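Long-range contact in DNA translocase coupling protein (Clostridium perfringens, PDB 6O1W), which probably couples ATP binding to DNA translocation during conjugative transfer of a plasmid, as an FtsK/SpoIIIE-type ATPase: residues A[109-114]-A[121-126]. Numbering follows the deposited sequence.
Sequences EGVVVV and NIKIDL. With BGC (beta-D-glucopyranose), chain C.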
loop_
_atom_site.group_PDB
_atom_site.type_symbol
_atom_site.label_atom_id
_atom_site.label_comp_id
_atom_site.label_asym_id
_atom_site.label_seq_id
_atom_site.Cartn_x
_atom_site.Cartn_y
_atom_site.Cartn_z
ATOM N N GLU A 109 1.271 5.886 -20.417
ATOM C CA GLU A 109 0.617 4.582 -20.293
ATOM C C GLU A 109 1.403 3.728 -19.286
ATOM O O GLU A 109 2.627 3.701 -19.346
ATOM C CB GLU A 109 0.566 3.897 -21.693
ATOM C CG GLU A 109 -0.342 2.682 -21.771
ATOM C CD GLU A 109 0.148 1.394 -21.124
ATOM O OE1 GLU A 109 1.371 1.125 -21.150
ATOM O OE2 GLU A 109 -0.703 0.657 -20.574
ATOM N N GLY A 110 0.706 3.066 -18.372
ATOM C CA GLY A 110 1.350 2.216 -17.371
ATOM C C GLY A 110 1.782 2.915 -16.096
ATOM O O GLY A 110 2.211 2.258 -15.147
ATOM N N VAL A 111 1.668 4.241 -16.054
ATOM C CA VAL A 111 2.011 5.044 -14.879
ATOM C C VAL A 111 0.709 5.324 -14.144
ATOM O O VAL A 111 -0.261 5.827 -14.744
ATOM C CB VAL A 111 2.789 6.371 -15.200
ATOM C CG1 VAL A 111 3.094 7.159 -13.924
ATOM C CG2 VAL A 111 4.095 6.088 -15.932
ATOM N N VAL A 112 0.696 4.992 -12.841
ATOM C CA VAL A 112 -0.439 5.225 -11.952
ATOM C C VAL A 112 -0.019 6.065 -10.730
ATOM O O VAL A 112 1.144 6.048 -10.343
ATOM C CB VAL A 112 -1.175 3.901 -11.568
ATOM C CG1 VAL A 112 -1.614 3.129 -12.824
ATOM C CG2 VAL A 112 -0.321 3.015 -10.656
ATOM N N VAL A 113 -0.968 6.812 -10.149
ATOM C CA VAL A 113 -0.758 7.636 -8.964
ATOM C C VAL A 113 -1.589 7.030 -7.811
ATOM O O VAL A 113 -2.775 6.757 -7.999
ATOM C CB VAL A 113 -1.086 9.133 -9.212
ATOM C CG1 VAL A 113 -0.557 9.995 -8.074
ATOM C CG2 VAL A 113 -0.502 9.612 -10.542
ATOM N N VAL A 114 -0.983 6.829 -6.622
ATOM C CA VAL A 114 -1.761 6.216 -5.533
ATOM C C VAL A 114 -2.114 7.186 -4.371
ATOM O O VAL A 114 -2.945 6.844 -3.537
ATOM C CB VAL A 114 -1.126 4.908 -5.011
ATOM C CG1 VAL A 114 -1.160 3.841 -6.104
ATOM C CG2 VAL A 114 0.296 5.133 -4.525
ATOM N N ASN A 121 3.485 13.523 -5.171
ATOM C CA ASN A 121 2.608 12.361 -5.189
ATOM C C ASN A 121 3.378 11.070 -5.395
ATOM O O ASN A 121 4.510 11.080 -5.895
ATOM C CB ASN A 121 1.551 12.513 -6.280
ATOM C CG ASN A 121 0.567 13.619 -6.006
ATOM O OD1 ASN A 121 0.165 13.885 -4.866
ATOM N ND2 ASN A 121 0.150 14.289 -7.053
ATOM N N ILE A 122 2.779 9.959 -4.987
ATOM C CA ILE A 122 3.415 8.673 -5.170
ATOM C C ILE A 122 2.985 8.148 -6.534
ATOM O O ILE A 122 1.790 7.976 -6.759
ATOM C CB ILE A 122 3.038 7.695 -4.016
ATOM C CG1 ILE A 122 3.518 8.219 -2.640
ATOM C CG2 ILE A 122 3.523 6.262 -4.309
ATOM C CD1 ILE A 122 4.938 8.012 -2.254
ATOM N N LYS A 123 3.960 7.902 -7.434
ATOM C CA LYS A 123 3.713 7.358 -8.786
ATOM C C LYS A 123 4.353 5.996 -8.907
ATOM O O LYS A 123 5.423 5.760 -8.335
ATOM C CB LYS A 123 4.244 8.288 -9.895
ATOM C CG LYS A 123 3.580 9.670 -9.911
ATOM C CD LYS A 123 3.982 10.510 -11.095
ATOM C CE LYS A 123 3.538 11.936 -10.898
ATOM N NZ LYS A 123 4.075 12.835 -11.954
ATOM N N ILE A 124 3.655 5.076 -9.570
ATOM C CA ILE A 124 4.140 3.730 -9.836
ATOM C C ILE A 124 4.139 3.559 -11.356
ATOM O O ILE A 124 3.100 3.750 -11.989
ATOM C CB ILE A 124 3.297 2.609 -9.155
ATOM C CG1 ILE A 124 3.186 2.789 -7.627
ATOM C CG2 ILE A 124 3.854 1.217 -9.500
ATOM C CD1 ILE A 124 2.023 1.988 -6.993
ATOM N N ASP A 125 5.298 3.203 -11.930
ATOM C CA ASP A 125 5.440 2.897 -13.357
ATOM C C ASP A 125 5.426 1.373 -13.478
ATOM O O ASP A 125 6.429 0.696 -13.203
ATOM C CB ASP A 125 6.734 3.481 -13.939
ATOM C CG ASP A 125 6.906 3.229 -15.438
ATOM O OD1 ASP A 125 6.156 2.398 -15.994
ATOM O OD2 ASP A 125 7.789 3.867 -16.052
ATOM N N LEU A 126 4.272 0.836 -13.897
ATOM C CA LEU A 126 4.064 -0.598 -14.039
ATOM C C LEU A 126 5.025 -1.257 -15.025
ATOM O O LEU A 126 5.263 -2.449 -14.880
ATOM C CB LEU A 126 2.596 -0.919 -14.368
ATOM C CG LEU A 126 1.561 -0.491 -13.312
ATOM C CD1 LEU A 126 0.218 -0.808 -13.775
ATOM C CD2 LEU A 126 1.794 -1.189 -11.987
HETATM C C2 BGC C . 8.843 7.594 -4.119
HETATM C C3 BGC C . 8.291 9.005 -4.269
HETATM C C4 BGC C . 8.373 9.439 -5.726
HETATM C C5 BGC C . 7.394 8.599 -6.538
HETATM C C6 BGC C . 7.700 8.545 -8.024
HETATM C C1 BGC C . 8.456 6.707 -5.310
HETATM O O1 BGC C . 9.570 6.492 -6.105
HETATM O O2 BGC C . 8.395 6.999 -2.907
HETATM O O3 BGC C . 9.012 9.910 -3.437
HETATM O O4 BGC C . 8.055 10.823 -5.875
HETATM O O5 BGC C . 7.333 7.245 -6.040
HETATM O O6 BGC C . 8.801 7.707 -8.362
#
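Strands 111-114 and 121-125 run antiparallel, their axes inclined at 148°, and four backbone hydrogen bonds set the register. Val112 and Ile124 form a hydrogen-bonded pair: Val112 N meets Ile124 O at 2.8 Å, nearly straight (172°) and in the carbonyl plane, and Ile124 N returns to Val112 O almost along the C=O axis. Val114 N to Ile122 O, at 3.0 Å, continues the ladder; Leu126 N reaches Gly110 O from above the carbonyl plane. The flanking Val111-Asp125 and Val113-Lys123 are non-hydrogen-bonded pairs. This is the beta hairpin edging the mixed sheet of the FtsK/SpoIIIE-type P-loop ATPase domain, 121-125 outermost and 111-116 next to strand 334-340. On one face the Val112 and Ile124 side chains cross obliquely, with Val112 CG2, in the crowded position between its backbone N and carbonyl carbon, 3.9 Å from Ile124 CB. Val114 CG1 meets Ile124 CD1 at 3.8 Å, the side chains crossing at about a right angle, while Val114 CG2 presses on Ile122 CG2 at 3.4 Å, tighter than ordinary van der Waals contact. Helix 142-155 packs here through Leu153 and Ile149. On the opposite face, Val113 CG1, anti to its backbone N, touches Asn121 CB at 3.7 Å; Val113 and Lys123 start side by side, CG2 against CG, before the extended lysine chain leads away. Asp125 CG faces Val111 CG2, its OD1 accepting a hydrogen bond from Asn127 N. Asn121, Ile122 and Lys123 line the glucose pocket that Phe329 and Val336 complete; Lys123 O lies 3.3 Å from the sugar's O5, an oxygen-oxygen contact, not a hydrogen bond.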